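PDB 3IM9: malonyl CoA-acyl carrier protein transacylase from Staphylococcus aureus, which catalyses the transfer of the malonyl group from malonyl-CoA to holo-acyl carrier protein in fatty acid biosynthesis. Local coordinates for residues A[151-163]-A[174-186]. Residues are numbered along the deposited sequence; the frame is centred on the assembly and turned at random.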
ATOM      1  N   ILE A 151      -5.485 -21.934  10.603  1.00 10.83           N
ATOM      2  CA  ILE A 151      -6.061 -21.304  11.763  1.00 12.37           C
ATOM      3  C   ILE A 151      -7.288 -20.474  11.421  1.00 12.52           C
ATOM      4  O   ILE A 151      -8.309 -20.520  12.107  1.00 12.32           O
ATOM      5  CB  ILE A 151      -5.016 -20.521  12.528  1.00 11.25           C
ATOM      6  CG1 ILE A 151      -4.049 -21.488  13.197  1.00 12.05           C
ATOM      7  CG2 ILE A 151      -5.723 -19.634  13.567  1.00 12.05           C
ATOM      8  CD1 ILE A 151      -2.752 -20.741  13.676  1.00 13.89           C
ATOM      9  N   CYS A 152      -7.169 -19.690  10.368  1.00 10.23           N
ATOM     10  CA  CYS A 152      -8.340 -18.914   9.921  1.00 10.80           C
ATOM     11  C   CYS A 152      -9.571 -19.774   9.564  1.00 12.15           C
ATOM     12  O   CYS A 152     -10.706 -19.447   9.976  1.00 12.93           O
ATOM     13  CB  CYS A 152      -8.014 -17.959   8.778  1.00 12.31           C
ATOM     14  SG  CYS A 152      -6.900 -16.598   9.147  1.00 12.15           S
ATOM     15  N   LYS A 153      -9.280 -20.911   8.935  1.00 12.75           N
ATOM     16  CA  LYS A 153     -10.394 -21.834   8.605  1.00 14.41           C
ATOM     17  C   LYS A 153     -10.988 -22.484   9.856  1.00 12.53           C
ATOM     18  O   LYS A 153     -12.190 -22.645   9.939  1.00 13.29           O
ATOM     19  CB  LYS A 153      -9.960 -22.908   7.575  1.00 13.78           C
ATOM     20  CG  LYS A 153      -9.563 -22.177   6.297  1.00 19.88           C
ATOM     21  CD  LYS A 153     -10.320 -22.350   5.071  1.00 37.37           C
ATOM     22  CE  LYS A 153      -9.317 -22.356   3.820  1.00 35.56           C
ATOM     23  NZ  LYS A 153      -9.896 -21.460   2.732  1.00 45.88           N
ATOM     24  N   SER A 154     -10.177 -22.751  10.867  1.00 11.40           N
ATOM     25  CA  SER A 154     -10.679 -23.248  12.111  1.00 11.70           C
ATOM     26  C   SER A 154     -11.570 -22.265  12.828  1.00 10.70           C
ATOM     27  O   SER A 154     -12.576 -22.646  13.480  1.00 13.09           O
ATOM     28  CB  SER A 154      -9.513 -23.696  13.020  1.00 11.16           C
ATOM     29  OG  SER A 154      -8.749 -24.739  12.383  1.00 12.95           O
ATOM     30  N   LEU A 155     -11.127 -20.994  12.883  1.00 11.54           N
ATOM     31  CA  LEU A 155     -11.888 -20.043  13.698  1.00 11.26           C
ATOM     32  C   LEU A 155     -13.153 -19.548  12.989  1.00 11.77           C
ATOM     33  O   LEU A 155     -14.106 -19.147  13.676  1.00 14.55           O
ATOM     34  CB  LEU A 155     -10.996 -18.817  14.048  1.00 11.33           C
ATOM     35  CG  LEU A 155     -10.075 -19.006  15.267  1.00 16.94           C
ATOM     36  CD1 LEU A 155      -9.379 -20.281  15.408  1.00 23.27           C
ATOM     37  CD2 LEU A 155      -9.027 -17.800  15.187  1.00 19.34           C
ATOM     38  N   SER A 156     -13.110 -19.546  11.642  1.00 11.75           N
ATOM     39  CA  SER A 156     -14.266 -19.083  10.856  1.00 12.70           C
ATOM     40  C   SER A 156     -15.418 -20.043  11.099  1.00 15.19           C
ATOM     41  O   SER A 156     -15.287 -21.204  10.868  1.00 16.14           O
ATOM     42  CB  SER A 156     -13.931 -19.012   9.376  1.00 12.17           C
ATOM     43  OG  SER A 156     -12.948 -17.962   9.210  1.00 14.25           O
ATOM     44  N   SER A 157     -16.498 -19.510  11.610  1.00 15.62           N
ATOM     45  CA  SER A 157     -17.634 -20.312  12.127  1.00 19.46           C
ATOM     46  C   SER A 157     -18.747 -19.392  12.577  1.00 19.54           C
ATOM     47  O   SER A 157     -18.543 -18.183  12.872  1.00 18.72           O
ATOM     48  CB  SER A 157     -17.195 -21.210  13.311  1.00 19.16           C
ATOM     49  OG  SER A 157     -16.644 -20.443  14.374  1.00 23.30           O
ATOM     50  N   ASP A 158     -19.951 -19.966  12.733  1.00 21.38           N
ATOM     51  CA  ASP A 158     -21.097 -19.200  13.340  1.00 23.36           C
ATOM     52  C   ASP A 158     -21.355 -17.909  12.499  1.00 21.52           C
ATOM     53  O   ASP A 158     -21.638 -16.837  13.113  1.00 23.66           O
ATOM     54  CB  ASP A 158     -20.796 -18.820  14.789  1.00 26.09           C
ATOM     55  CG  ASP A 158     -22.031 -18.353  15.546  1.00 35.45           C
ATOM     56  OD1 ASP A 158     -23.155 -18.775  15.156  1.00 40.79           O
ATOM     57  OD2 ASP A 158     -21.885 -17.533  16.508  1.00 44.63           O
ATOM     58  N   ASP A 159     -21.173 -18.043  11.175  1.00 22.87           N
ATOM     59  CA  ASP A 159     -21.365 -16.974  10.170  1.00 21.28           C
ATOM     60  C   ASP A 159     -20.346 -15.819  10.325  1.00 21.93           C
ATOM     61  O   ASP A 159     -20.591 -14.692   9.844  1.00 22.73           O
ATOM     62  CB  ASP A 159     -22.786 -16.416  10.240  1.00 23.26           C
ATOM     63  CG  ASP A 159     -23.822 -17.498   9.976  1.00 30.50           C
ATOM     64  OD1 ASP A 159     -23.760 -18.031   8.857  1.00 32.76           O
ATOM     65  OD2 ASP A 159     -24.647 -17.800  10.906  1.00 37.84           O
ATOM     66  N   LYS A 160     -19.237 -16.094  11.009  1.00 17.27           N
ATOM     67  CA  LYS A 160     -18.205 -15.060  11.202  1.00 15.70           C
ATOM     68  C   LYS A 160     -16.988 -15.571  10.468  1.00 14.33           C
ATOM     69  O   LYS A 160     -16.788 -16.782  10.317  1.00 14.81           O
ATOM     70  CB  LYS A 160     -17.912 -14.792  12.657  1.00 18.86           C
ATOM     71  CG  LYS A 160     -19.091 -14.164  13.379  1.00 20.85           C
ATOM     72  CD  LYS A 160     -18.720 -13.808  14.790  1.00 29.29           C
ATOM     73  CE  LYS A 160     -19.891 -13.035  15.392  1.00 39.06           C
ATOM     74  NZ  LYS A 160     -19.557 -12.337  16.699  1.00 43.10           N
ATOM     75  N   ILE A 161     -16.193 -14.652   9.977  1.00 12.01           N
ATOM     76  CA  ILE A 161     -15.030 -15.034   9.166  1.00 12.63           C
ATOM     77  C   ILE A 161     -13.784 -14.260   9.568  1.00 12.36           C
ATOM     78  O   ILE A 161     -13.838 -13.112  10.050  1.00 10.80           O
ATOM     79  CB  ILE A 161     -15.275 -14.845   7.662  1.00 15.85           C
ATOM     80  CG1 ILE A 161     -15.421 -13.384   7.379  1.00 17.57           C
ATOM     81  CG2 ILE A 161     -16.531 -15.712   7.191  1.00 20.43           C
ATOM     82  CD1 ILE A 161     -15.251 -13.096   5.959  1.00 33.40           C
ATOM     83  N   ILE A 162     -12.648 -14.928   9.380  1.00 13.00           N
ATOM     84  CA  ILE A 162     -11.330 -14.272   9.477  1.00 11.79           C
ATOM     85  C   ILE A 162     -10.512 -14.828   8.316  1.00 11.09           C
ATOM     86  O   ILE A 162     -10.568 -16.048   8.033  1.00 11.92           O
ATOM     87  CB  ILE A 162     -10.748 -14.547  10.851  1.00 11.63           C
ATOM     88  CG1 ILE A 162      -9.410 -13.934  11.027  1.00 15.25           C
ATOM     89  CG2 ILE A 162     -10.689 -16.004  11.164  1.00 13.08           C
ATOM     90  CD1 ILE A 162      -8.876 -14.029  12.527  1.00 16.27           C
ATOM     91  N   GLU A 163      -9.760 -13.993   7.614  1.00 10.74           N
ATOM     92  CA  GLU A 163      -9.093 -14.424   6.373  1.00 11.73           C
ATOM     93  C   GLU A 163      -7.709 -13.791   6.323  1.00 10.13           C
ATOM     94  O   GLU A 163      -7.523 -12.655   6.783  1.00 10.43           O
ATOM     95  CB  GLU A 163      -9.844 -13.834   5.149  1.00 13.22           C
ATOM     96  CG  GLU A 163     -11.210 -14.419   4.937  1.00 17.66           C
ATOM     97  CD  GLU A 163     -12.102 -13.583   4.024  1.00 18.83           C
ATOM     98  OE1 GLU A 163     -13.212 -14.045   3.721  1.00 26.04           O
ATOM     99  OE2 GLU A 163     -11.737 -12.517   3.570  1.00 18.96           O
ATOM    100  N   VAL A 174      -1.015 -10.527   7.854  1.00 10.70           N
ATOM    101  CA  VAL A 174      -2.094  -9.851   8.567  1.00  9.93           C
ATOM    102  C   VAL A 174      -3.366 -10.512   8.169  1.00  9.50           C
ATOM    103  O   VAL A 174      -3.584 -10.755   7.004  1.00 10.23           O
ATOM    104  CB  VAL A 174      -2.112  -8.340   8.144  1.00  8.76           C
ATOM    105  CG1 VAL A 174      -3.198  -7.592   8.968  1.00 10.78           C
ATOM    106  CG2 VAL A 174      -0.773  -7.644   8.410  1.00 11.53           C
ATOM    107  N   VAL A 175      -4.199 -10.796   9.195  1.00  9.23           N
ATOM    108  CA  VAL A 175      -5.489 -11.408   8.958  1.00  9.14           C
ATOM    109  C   VAL A 175      -6.599 -10.356   9.260  1.00  8.14           C
ATOM    110  O   VAL A 175      -6.344  -9.331   9.922  1.00  9.05           O
ATOM    111  CB  VAL A 175      -5.742 -12.633   9.812  1.00  9.45           C
ATOM    112  CG1 VAL A 175      -4.622 -13.714   9.447  1.00 10.59           C
ATOM    113  CG2 VAL A 175      -5.669 -12.321  11.314  1.00  9.31           C
ATOM    114  N   SER A 176      -7.786 -10.588   8.707  1.00  9.87           N
ATOM    115  CA  SER A 176      -8.860  -9.604   8.818  1.00  8.93           C
ATOM    116  C   SER A 176     -10.212 -10.255   8.854  1.00 10.30           C
ATOM    117  O   SER A 176     -10.429 -11.311   8.252  1.00 10.53           O
ATOM    118  CB  SER A 176      -8.766  -8.710   7.563  1.00 10.46           C
ATOM    119  OG  SER A 176      -9.713  -7.705   7.610  1.00 11.90           O
ATOM    120  N   GLY A 177     -11.153  -9.629   9.553  1.00  8.42           N
ATOM    121  CA  GLY A 177     -12.529 -10.193   9.530  1.00  8.44           C
ATOM    122  C   GLY A 177     -13.297  -9.751  10.754  1.00  8.38           C
ATOM    123  O   GLY A 177     -13.072  -8.649  11.314  1.00  8.79           O
ATOM    124  N   HIS A 178     -14.280 -10.559  11.181  1.00  9.67           N
ATOM    125  CA  HIS A 178     -15.078 -10.133  12.362  1.00 11.02           C
ATOM    126  C   HIS A 178     -14.219  -9.963  13.590  1.00 11.57           C
ATOM    127  O   HIS A 178     -13.364 -10.822  13.877  1.00  9.62           O
ATOM    128  CB  HIS A 178     -16.151 -11.210  12.590  1.00  8.97           C
ATOM    129  CG  HIS A 178     -17.241 -11.121  11.572  1.00 10.56           C
ATOM    130  ND1 HIS A 178     -17.300 -11.987  10.496  1.00 10.40           N
ATOM    131  CD2 HIS A 178     -18.265 -10.232  11.414  1.00 14.46           C
ATOM    132  CE1 HIS A 178     -18.317 -11.649   9.727  1.00 12.01           C
ATOM    133  NE2 HIS A 178     -18.930 -10.596  10.263  1.00 15.32           N
ATOM    134  N   LYS A 179     -14.475  -8.883  14.362  1.00 11.64           N
ATOM    135  CA  LYS A 179     -13.589  -8.585  15.508  1.00 10.19           C
ATOM    136  C   LYS A 179     -13.618  -9.700  16.562  1.00 10.15           C
ATOM    137  O   LYS A 179     -12.594  -9.935  17.194  1.00 11.39           O
ATOM    138  CB  LYS A 179     -13.945  -7.180  16.047  1.00 10.94           C
ATOM    139  CG  LYS A 179     -12.974  -6.792  17.226  1.00 14.15           C
ATOM    140  CD  LYS A 179     -13.270  -5.380  17.663  1.00 15.94           C
ATOM    141  CE  LYS A 179     -12.176  -4.912  18.658  1.00 16.26           C
ATOM    142  NZ  LYS A 179     -12.229  -5.682  19.960  1.00 15.79           N
ATOM    143  N   ALA A 180     -14.781 -10.344  16.755  1.00 10.44           N
ATOM    144  CA  ALA A 180     -14.807 -11.426  17.747  1.00 11.88           C
ATOM    145  C   ALA A 180     -13.779 -12.503  17.435  1.00 10.17           C
ATOM    146  O   ALA A 180     -13.144 -13.043  18.344  1.00 11.12           O
ATOM    147  CB  ALA A 180     -16.211 -12.130  17.851  1.00 14.87           C
ATOM    148  N   LEU A 181     -13.612 -12.805  16.152  1.00 11.56           N
ATOM    149  CA  LEU A 181     -12.637 -13.848  15.761  1.00 10.46           C
ATOM    150  C   LEU A 181     -11.222 -13.304  15.762  1.00 10.21           C
ATOM    151  O   LEU A 181     -10.275 -14.021  16.179  1.00 10.33           O
ATOM    152  CB  LEU A 181     -12.890 -14.404  14.336  1.00  9.76           C
ATOM    153  CG  LEU A 181     -14.248 -15.162  14.269  1.00 13.04           C
ATOM    154  CD1 LEU A 181     -14.428 -15.721  12.866  1.00 13.26           C
ATOM    155  CD2 LEU A 181     -14.423 -16.266  15.363  1.00 14.25           C
ATOM    156  N   ILE A 182     -11.031 -12.034  15.397  1.00  9.62           N
ATOM    157  CA  ILE A 182      -9.694 -11.426  15.524  1.00 10.74           C
ATOM    158  C   ILE A 182      -9.241 -11.468  16.984  1.00 11.17           C
ATOM    159  O   ILE A 182      -8.101 -11.857  17.290  1.00 10.30           O
ATOM    160  CB  ILE A 182      -9.764  -9.930  15.054  1.00 10.13           C
ATOM    161  CG1 ILE A 182     -10.026  -9.885  13.562  1.00  8.99           C
ATOM    162  CG2 ILE A 182      -8.478  -9.218  15.462  1.00 12.16           C
ATOM    163  CD1 ILE A 182      -8.784 -10.403  12.658  1.00 11.45           C
ATOM    164  N   ASP A 183     -10.181 -11.182  17.909  1.00 10.79           N
ATOM    165  CA  ASP A 183      -9.791 -11.112  19.317  1.00  9.08           C
ATOM    166  C   ASP A 183      -9.537 -12.531  19.839  1.00 10.30           C
ATOM    167  O   ASP A 183      -8.660 -12.707  20.704  1.00 10.45           O
ATOM    168  CB  ASP A 183     -10.900 -10.395  20.079  1.00 10.54           C
ATOM    169  CG  ASP A 183     -10.876  -8.870  19.857  1.00 13.29           C
ATOM    170  OD1 ASP A 183      -9.881  -8.351  19.294  1.00 18.16           O
ATOM    171  OD2 ASP A 183     -11.926  -8.303  20.233  1.00 15.75           O
ATOM    172  N   GLU A 184     -10.261 -13.524  19.340  1.00 10.00           N
ATOM    173  CA  GLU A 184      -9.988 -14.923  19.773  1.00 11.29           C
ATOM    174  C   GLU A 184      -8.589 -15.302  19.313  1.00 10.58           C
ATOM    175  O   GLU A 184      -7.867 -15.966  20.067  1.00 11.83           O
ATOM    176  CB  GLU A 184     -11.043 -15.837  19.170  1.00 12.26           C
ATOM    177  CG  GLU A 184     -10.896 -17.272  19.619  1.00 19.79           C
ATOM    178  CD  GLU A 184     -12.041 -18.167  19.084  1.00 24.46           C
ATOM    179  OE1 GLU A 184     -12.918 -17.654  18.349  1.00 24.54           O
ATOM    180  OE2 GLU A 184     -12.007 -19.389  19.390  1.00 27.33           O
ATOM    181  N   LEU A 185      -8.207 -14.929  18.097  1.00  9.90           N
ATOM    182  CA  LEU A 185      -6.838 -15.208  17.617  1.00  9.15           C
ATOM    183  C   LEU A 185      -5.779 -14.497  18.456  1.00 12.07           C
ATOM    184  O   LEU A 185      -4.707 -15.051  18.729  1.00 12.72           O
ATOM    185  CB  LEU A 185      -6.741 -14.855  16.154  1.00 11.66           C
ATOM    186  CG  LEU A 185      -5.402 -15.200  15.555  1.00 11.94           C
ATOM    187  CD1 LEU A 185      -5.060 -16.671  15.717  1.00 16.91           C
ATOM    188  CD2 LEU A 185      -5.377 -14.778  14.049  1.00 20.19           C
ATOM    189  N   VAL A 186      -6.016 -13.217  18.746  1.00 10.77           N
ATOM    190  CA  VAL A 186      -5.117 -12.446  19.622  1.00 12.33           C
ATOM    191  C   VAL A 186      -4.933 -13.251  20.960  1.00 12.25           C
ATOM    192  O   VAL A 186      -3.781 -13.378  21.428  1.00 14.01           O
ATOM    193  CB  VAL A 186      -5.658 -11.018  19.881  1.00 12.66           C
ATOM    194  CG1 VAL A 186      -4.760 -10.361  20.994  1.00 14.20           C
ATOM    195  CG2 VAL A 186      -5.556 -10.236  18.580  1.00 12.04           C
TER
HETATM  196  O   HOH W   1     -14.298 -19.601  16.776  1.00 26.44           O
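The carbonyl oxygen of Leu155, at the end of helix 145-155, is gripped by Ser157 OG at 2.9 Å, which comes from above the carbonyl plane, and by a water that also donates to Glu184 OE1, linking this helix end to helix 179-188. Both methyls of Leu181 lie against the same oxygen, CD2 at 3.4 Å from Leu155 O, and CD1 continues onto the backbone of Lys160. A few residues on, Ile161 and His178 are joined twice. Ile161 N gives its hydrogen to His178 ND1 (2.9 Å, 163°), lying close to the imidazole plane, while His178 N returns a bond to Ile161 O. The first bond fixes the ring's rotation and implies that ND1 accepts, probably leaving the proton of a neutral ring on NE2. Lys160 CG sits over one ring face in a CH-pi contact, offset toward the rim, and the extended lysine chain brings NZ to Ala180 CB.

Paired backbone bonds between Glu163 and Ser176 continue this register in the antiparallel hairpin of strands 162-169 and 172-176, part of the ferredoxin-like smaller subdomain of the acyltransferase. Gly177, with backbone angles usual only for glycine, turns the corner into helix 179-188, its CA making a CH...O contact of 3.2 Å with Ile161 O. On one side of the hairpin the axes of segments 151-155 and 179-186 run at 124° to each other. With CG1 anti to the backbone N (chi1 179°), Ile162 sends CD1 among Val175 CG2, Ile182 CD1 (3.6 Å) and Leu185 CD2. Leu185 CD1 meets Ile151 CG2 at 3.7 Å, and Leu185 CB meets Leu155 CD2. On the other side Glu163 OE1 bonds Ser209 OG and Ser176 OG bonds Phe206 O; the Ser176 side chain lies about 6 Å from that of His207, probably an active-site residue.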